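Local coordinates for flagellar hook-associated protein 2 (Helicobacter pylori, PDB 6IWY), which caps the tip of the growing flagellar filament, promoting polymerization of flagellin monomers there and preventing exported subunits from leaking out unpolymerized, at residues A[44-50]-A[108-114]; A[56-62]-A[352-357]. One frame throughout, in Å; residues are numbered along the deposited sequence.

The two contacts lie side by side, their centres 13 Å apart, in the central part of the cap protein, held here without its two ends. Their segments alternate along the sequence: 44-50 and 56-62 follow closely, and pair respectively with 108-114 and with the much later 352-357. The two touch directly. F49 CZ of contact 1 lies 3.3 Å from F56 CD2 of contact 2, the ring planes inclined by about 35°; L112 CD2 is 3.9 Å from F56 CE2, and L45 CD1 is 3.6 Å from the carbonyl F357 O. L82 of helix 82-92 touches F49, Y110, L112 and F56, so one helix packs on both contacts. Contact 1 is strand pairing, contact 2 helix-end packing.

Contact 1 (A[44-50]-A[108-114]); sequences ELGAKFS and DPYQLMV
Segments 44-50 and 108-114 run antiparallel, with a break. E44 faces M113 as a non-hydrogen-bonded pair (CA-CA 4.5 Å) and F49 faces Y110 as a hydrogen-bonded pair (CA-CA 5.0 Å), so 44-50 gains two residues between these points; the N-to-C directions of strands 47-49 and 110-114 make 131° (antiparallel, 180°). The corner falls at G46, whose phi/psi of 96/179 would jam a CB against L45 O.

Backbone bonds hold both ends: L45 N to L112 O at 2.9 Å, F49 N to Y110 O at 2.8 Å and Y110 N to F49 O at 3.0 Å. At the break the Q111 side chain (chi1 t, chi2 p) stands in, its NE2 donating to G46 O at 3.1 Å and to L112 O at 2.9 Å. S50 OG donates to D108 OD1 at 3.1 Å, while K48 turns its NZ to G105 O.

Apolar contacts set L45 CD2 3.9 Å from L112 CD2 and L45 CB 3.8 Å from V114 CG2. E44 CG passes 3.6 Å from M113 SD.

Strands 110-116 and 42-49, the latter interrupted at the G46 corner, are the inner pair of a four-stranded antiparallel sheet, flanked by 97-103 and 359-361 and packed against helix 82-92.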
loop_
_atom_site.group_PDB
_atom_site.type_symbol
_atom_site.label_atom_id
_atom_site.label_comp_id
_atom_site.label_asym_id
_atom_site.label_seq_id
_atom_site.Cartn_x
_atom_site.Cartn_y
_atom_site.Cartn_z
ATOM N N GLU A 44 -7.429 8.936 -6.847
ATOM C CA GLU A 44 -6.717 9.321 -8.036
ATOM C C GLU A 44 -5.345 8.747 -7.888
ATOM O O GLU A 44 -4.790 8.809 -6.818
ATOM C CB GLU A 44 -6.601 10.831 -8.141
ATOM C CG GLU A 44 -7.884 11.524 -8.452
ATOM C CD GLU A 44 -7.776 12.984 -8.202
ATOM O OE1 GLU A 44 -6.677 13.425 -7.803
ATOM O OE2 GLU A 44 -8.785 13.696 -8.376
ATOM N N LEU A 45 -4.789 8.229 -8.961
ATOM C CA LEU A 45 -3.416 7.756 -8.957
ATOM C C LEU A 45 -2.741 8.238 -10.253
ATOM O O LEU A 45 -3.274 8.040 -11.325
ATOM C CB LEU A 45 -3.399 6.224 -8.869
ATOM C CG LEU A 45 -2.064 5.495 -9.033
ATOM C CD1 LEU A 45 -1.239 5.577 -7.748
ATOM C CD2 LEU A 45 -2.252 4.027 -9.476
ATOM N N GLY A 46 -1.587 8.886 -10.150
ATOM C CA GLY A 46 -0.791 9.186 -11.318
ATOM C C GLY A 46 -1.101 10.580 -11.772
ATOM O O GLY A 46 -1.945 11.259 -11.169
ATOM N N ALA A 47 -0.419 11.000 -12.841
ATOM C CA ALA A 47 -0.403 12.401 -13.259
ATOM C C ALA A 47 -1.540 12.641 -14.232
ATOM O O ALA A 47 -2.336 11.744 -14.454
ATOM C CB ALA A 47 0.938 12.767 -13.883
ATOM N N LYS A 48 -1.627 13.853 -14.777
ATOM C CA LYS A 48 -2.593 14.170 -15.803
ATOM C C LYS A 48 -2.054 13.788 -17.177
ATOM O O LYS A 48 -0.904 14.080 -17.496
ATOM C CB LYS A 48 -2.866 15.677 -15.805
ATOM C CG LYS A 48 -3.257 16.324 -14.435
ATOM C CD LYS A 48 -4.600 15.777 -13.889
ATOM C CE LYS A 48 -5.795 16.273 -14.726
ATOM N NZ LYS A 48 -5.790 17.735 -14.808
ATOM N N PHE A 49 -2.899 13.168 -18.002
ATOM C CA PHE A 49 -2.575 12.882 -19.423
ATOM C C PHE A 49 -3.512 13.558 -20.480
ATOM O O PHE A 49 -4.712 13.770 -20.261
ATOM C CB PHE A 49 -2.543 11.380 -19.660
ATOM C CG PHE A 49 -1.608 10.632 -18.735
ATOM C CD1 PHE A 49 -2.066 10.129 -17.505
ATOM C CD2 PHE A 49 -0.282 10.406 -19.090
ATOM C CE1 PHE A 49 -1.225 9.430 -16.648
ATOM C CE2 PHE A 49 0.571 9.696 -18.236
ATOM C CZ PHE A 49 0.093 9.211 -17.002
ATOM N N SER A 50 -2.923 13.882 -21.628
ATOM C CA SER A 50 -3.637 14.412 -22.780
ATOM C C SER A 50 -4.496 13.384 -23.481
ATOM O O SER A 50 -5.398 13.723 -24.212
ATOM C CB SER A 50 -2.636 14.932 -23.810
ATOM O OG SER A 50 -1.471 15.407 -23.165
ATOM N N ASP A 108 -4.671 18.751 -19.607
ATOM C CA ASP A 108 -4.625 17.304 -19.663
ATOM C C ASP A 108 -5.779 16.738 -18.846
ATOM O O ASP A 108 -5.681 16.645 -17.632
ATOM C CB ASP A 108 -3.335 16.810 -19.018
ATOM C CG ASP A 108 -2.100 17.144 -19.824
ATOM O OD1 ASP A 108 -2.227 17.491 -21.023
ATOM O OD2 ASP A 108 -0.991 17.030 -19.239
ATOM N N PRO A 109 -6.874 16.346 -19.495
ATOM C CA PRO A 109 -8.044 15.976 -18.697
ATOM C C PRO A 109 -8.005 14.625 -18.041
ATOM O O PRO A 109 -8.681 14.419 -17.034
ATOM C CB PRO A 109 -9.199 16.020 -19.691
ATOM C CG PRO A 109 -8.622 16.408 -21.015
ATOM C CD PRO A 109 -7.153 16.422 -20.939
ATOM N N TYR A 110 -7.217 13.710 -18.581
ATOM C CA TYR A 110 -7.332 12.300 -18.200
ATOM C C TYR A 110 -6.501 11.919 -16.985
ATOM O O TYR A 110 -5.287 12.116 -16.933
ATOM C CB TYR A 110 -6.997 11.421 -19.396
ATOM C CG TYR A 110 -7.984 11.585 -20.541
ATOM C CD1 TYR A 110 -9.307 11.190 -20.401
ATOM C CD2 TYR A 110 -7.595 12.138 -21.750
ATOM C CE1 TYR A 110 -10.219 11.335 -21.431
ATOM C CE2 TYR A 110 -8.502 12.289 -22.809
ATOM C CZ TYR A 110 -9.815 11.878 -22.644
ATOM O OH TYR A 110 -10.735 12.019 -23.678
ATOM N N GLN A 111 -7.182 11.341 -16.006
ATOM C CA GLN A 111 -6.592 11.031 -14.714
ATOM C C GLN A 111 -6.957 9.625 -14.349
ATOM O O GLN A 111 -8.102 9.237 -14.506
ATOM C CB GLN A 111 -7.156 11.971 -13.668
ATOM C CG GLN A 111 -6.997 11.506 -12.259
ATOM C CD GLN A 111 -5.599 11.641 -11.753
ATOM O OE1 GLN A 111 -5.105 12.762 -11.575
ATOM N NE2 GLN A 111 -4.960 10.502 -11.444
ATOM N N LEU A 112 -5.998 8.863 -13.837
ATOM C CA LEU A 112 -6.246 7.471 -13.549
ATOM C C LEU A 112 -6.945 7.418 -12.208
ATOM O O LEU A 112 -6.514 8.059 -11.250
ATOM C CB LEU A 112 -4.930 6.690 -13.546
ATOM C CG LEU A 112 -4.935 5.181 -13.265
ATOM C CD1 LEU A 112 -5.706 4.440 -14.314
ATOM C CD2 LEU A 112 -3.500 4.646 -13.172
ATOM N N MET A 113 -8.056 6.692 -12.151
ATOM C CA MET A 113 -8.754 6.480 -10.885
ATOM C C MET A 113 -8.609 5.026 -10.554
ATOM O O MET A 113 -8.524 4.204 -11.445
ATOM C CB MET A 113 -10.241 6.806 -11.004
ATOM C CG MET A 113 -10.537 8.180 -11.561
ATOM S SD MET A 113 -10.011 9.475 -10.447
ATOM C CE MET A 113 -11.119 9.285 -9.053
ATOM N N VAL A 114 -8.571 4.734 -9.256
ATOM C CA VAL A 114 -8.485 3.381 -8.713
ATOM C C VAL A 114 -9.593 3.325 -7.692
ATOM O O VAL A 114 -9.489 3.943 -6.635
ATOM C CB VAL A 114 -7.147 3.151 -7.996
ATOM C CG1 VAL A 114 -7.079 1.738 -7.449
ATOM C CG2 VAL A 114 -6.010 3.425 -8.952
#

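Contact 2 (A[56-62]-A[352-357])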
loop_
_atom_site.group_PDB
_atom_site.type_symbol
_atom_site.label_atom_id
_atom_site.label_comp_id
_atom_site.label_asym_id
_atom_site.label_seq_id
_atom_site.Cartn_x
_atom_site.Cartn_y
_atom_site.Cartn_z
ATOM N N PHE A 56 2.261 5.973 -20.097
ATOM C CA PHE A 56 2.226 6.093 -18.645
ATOM C C PHE A 56 3.631 6.038 -18.038
ATOM O O PHE A 56 3.976 6.870 -17.229
ATOM C CB PHE A 56 1.330 5.023 -18.020
ATOM C CG PHE A 56 1.016 5.282 -16.579
ATOM C CD1 PHE A 56 1.873 4.867 -15.592
ATOM C CD2 PHE A 56 -0.120 6.003 -16.213
ATOM C CE1 PHE A 56 1.594 5.123 -14.254
ATOM C CE2 PHE A 56 -0.403 6.269 -14.887
ATOM C CZ PHE A 56 0.451 5.827 -13.907
ATOM N N SER A 57 4.433 5.054 -18.415
ATOM C CA SER A 57 5.784 4.884 -17.856
ATOM C C SER A 57 6.750 4.348 -18.896
ATOM O O SER A 57 6.408 3.440 -19.629
ATOM C CB SER A 57 5.759 3.893 -16.695
ATOM O OG SER A 57 7.076 3.446 -16.405
ATOM N N GLN A 58 7.960 4.903 -18.923
ATOM C CA GLN A 58 9.020 4.455 -19.814
ATOM C C GLN A 58 9.921 3.431 -19.160
ATOM O O GLN A 58 10.968 3.095 -19.714
ATOM C CB GLN A 58 9.880 5.637 -20.223
ATOM C CG GLN A 58 9.069 6.807 -20.706
ATOM C CD GLN A 58 9.826 7.714 -21.655
ATOM O OE1 GLN A 58 9.799 8.933 -21.484
ATOM N NE2 GLN A 58 10.484 7.137 -22.671
ATOM N N VAL A 59 9.536 2.942 -17.984
ATOM C CA VAL A 59 10.367 1.998 -17.242
ATOM C C VAL A 59 9.466 0.891 -16.710
ATOM O O VAL A 59 8.278 1.123 -16.507
ATOM C CB VAL A 59 11.123 2.703 -16.059
ATOM C CG1 VAL A 59 11.976 3.862 -16.563
ATOM C CG2 VAL A 59 10.160 3.190 -14.988
ATOM N N ASP A 60 10.006 -0.306 -16.509
ATOM C CA ASP A 60 9.277 -1.351 -15.793
ATOM C C ASP A 60 9.236 -1.023 -14.304
ATOM O O ASP A 60 10.228 -0.536 -13.711
ATOM C CB ASP A 60 9.937 -2.719 -15.913
ATOM C CG ASP A 60 9.936 -3.269 -17.320
ATOM O OD1 ASP A 60 9.302 -2.691 -18.227
ATOM O OD2 ASP A 60 10.592 -4.323 -17.512
ATOM N N THR A 61 8.100 -1.333 -13.691
ATOM C CA THR A 61 7.927 -1.071 -12.288
ATOM C C THR A 61 6.673 -1.764 -11.786
ATOM O O THR A 61 6.002 -2.436 -12.549
ATOM C CB THR A 61 7.910 0.457 -11.998
ATOM O OG1 THR A 61 8.191 0.675 -10.613
ATOM C CG2 THR A 61 6.576 1.078 -12.347
ATOM N N THR A 62 6.387 -1.602 -10.495
ATOM C CA THR A 62 5.347 -2.349 -9.804
ATOM C C THR A 62 4.502 -1.373 -9.055
ATOM O O THR A 62 5.042 -0.580 -8.312
ATOM C CB THR A 62 5.951 -3.258 -8.714
ATOM O OG1 THR A 62 7.000 -4.069 -9.269
ATOM C CG2 THR A 62 4.864 -4.185 -8.109
ATOM N N SER A 352 10.070 4.674 -7.958
ATOM C CA SER A 352 9.215 5.296 -8.979
ATOM C C SER A 352 7.913 5.873 -8.454
ATOM O O SER A 352 7.172 6.565 -9.178
ATOM C CB SER A 352 8.837 4.256 -10.020
ATOM O OG SER A 352 8.012 3.286 -9.414
ATOM N N GLN A 353 7.618 5.622 -7.196
ATOM C CA GLN A 353 6.448 6.249 -6.586
ATOM C C GLN A 353 6.321 7.746 -6.820
ATOM O O GLN A 353 5.237 8.212 -7.056
ATOM C CB GLN A 353 6.442 6.021 -5.083
ATOM C CG GLN A 353 5.120 6.409 -4.413
ATOM C CD GLN A 353 5.147 7.761 -3.733
ATOM O OE1 GLN A 353 6.217 8.260 -3.325
ATOM N NE2 GLN A 353 3.960 8.346 -3.552
ATOM N N ASN A 354 7.413 8.491 -6.711
ATOM C CA ASN A 354 7.347 9.970 -6.674
ATOM C C ASN A 354 6.934 10.605 -8.015
ATOM O O ASN A 354 6.360 11.673 -8.054
ATOM C CB ASN A 354 8.689 10.574 -6.209
ATOM C CG ASN A 354 8.502 11.910 -5.501
ATOM O OD1 ASN A 354 7.764 11.981 -4.514
ATOM N ND2 ASN A 354 9.145 12.982 -6.007
ATOM N N THR A 355 7.219 9.904 -9.104
ATOM C CA THR A 355 6.991 10.408 -10.448
ATOM C C THR A 355 5.739 9.743 -11.019
ATOM O O THR A 355 4.820 10.412 -11.461
ATOM C CB THR A 355 8.199 10.059 -11.322
ATOM O OG1 THR A 355 9.163 9.352 -10.530
ATOM C CG2 THR A 355 8.837 11.291 -11.874
ATOM N N LEU A 356 5.686 8.420 -10.964
ATOM C CA LEU A 356 4.585 7.676 -11.561
ATOM C C LEU A 356 3.328 7.565 -10.724
ATOM O O LEU A 356 2.253 7.465 -11.309
ATOM C CB LEU A 356 5.025 6.259 -11.932
ATOM C CG LEU A 356 6.167 6.173 -12.955
ATOM C CD1 LEU A 356 6.479 4.705 -13.298
ATOM C CD2 LEU A 356 5.831 6.990 -14.207
ATOM N N PHE A 357 3.432 7.576 -9.389
ATOM C CA PHE A 357 2.313 7.124 -8.547
ATOM C C PHE A 357 1.857 8.002 -7.406
ATOM O O PHE A 357 1.483 7.517 -6.363
ATOM C CB PHE A 357 2.636 5.750 -7.942
ATOM C CG PHE A 357 2.879 4.677 -8.939
ATOM C CD1 PHE A 357 1.985 4.443 -9.960
ATOM C CD2 PHE A 357 3.991 3.875 -8.829
ATOM C CE1 PHE A 357 2.197 3.432 -10.862
ATOM C CE2 PHE A 357 4.218 2.877 -9.735
ATOM C CZ PHE A 357 3.312 2.649 -10.759
#
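L356, in the last turn of helix 349-356, is the centre of the contact, burying 88 Å² against segment 56-62. Its chi1 m, chi2 t side chain extends into the curve of that segment: CD1 lies 3.8 Å from T61 CG2 and 4.3 Å from V59 CG2, and L356 CB is 4.3 Å from F56 CE1. F357 adds the second apolar element. Its CE1 meets F56 CE1 at 3.8 Å, approaching near the plane of the F56 ring, at its edge, and its CE2 is 4.0 Å from T61 CG2. F357, the first residue to leave helical phi/psi, still bonds Q353 O through its N at 3.0 Å; its CA-to-CB bond points sideways, but the ring end comes nearer 56-62.

Polar atoms border this cluster. L356 CD2 rests 3.5 Å from F56 O, L356 CD1 is 3.4 Å from S57 OG, and F357 CE2 is 3.8 Å from T62 O. The S57 hydroxyl is used within its own segment, donating to V59 O over 2.6 Å.

At the far edge S352 OG lies 2.9 Å from T61 OG1, but its one proton also has the carbonyls of S348 and Y349 within reach, so it cannot serve all three; T61 OG1 bonds Q347 O. D60 is joined by backbone bonds to M345 and Q347 of strand 344-347, leading into the same helix.

No charged side chain takes part: shape fit of L356 and the two phenylalanines, supplemented by hydroxyls tied to main-chain carbonyls, joins segment 56-62 to the end of helix 349-356 as buried structural packing.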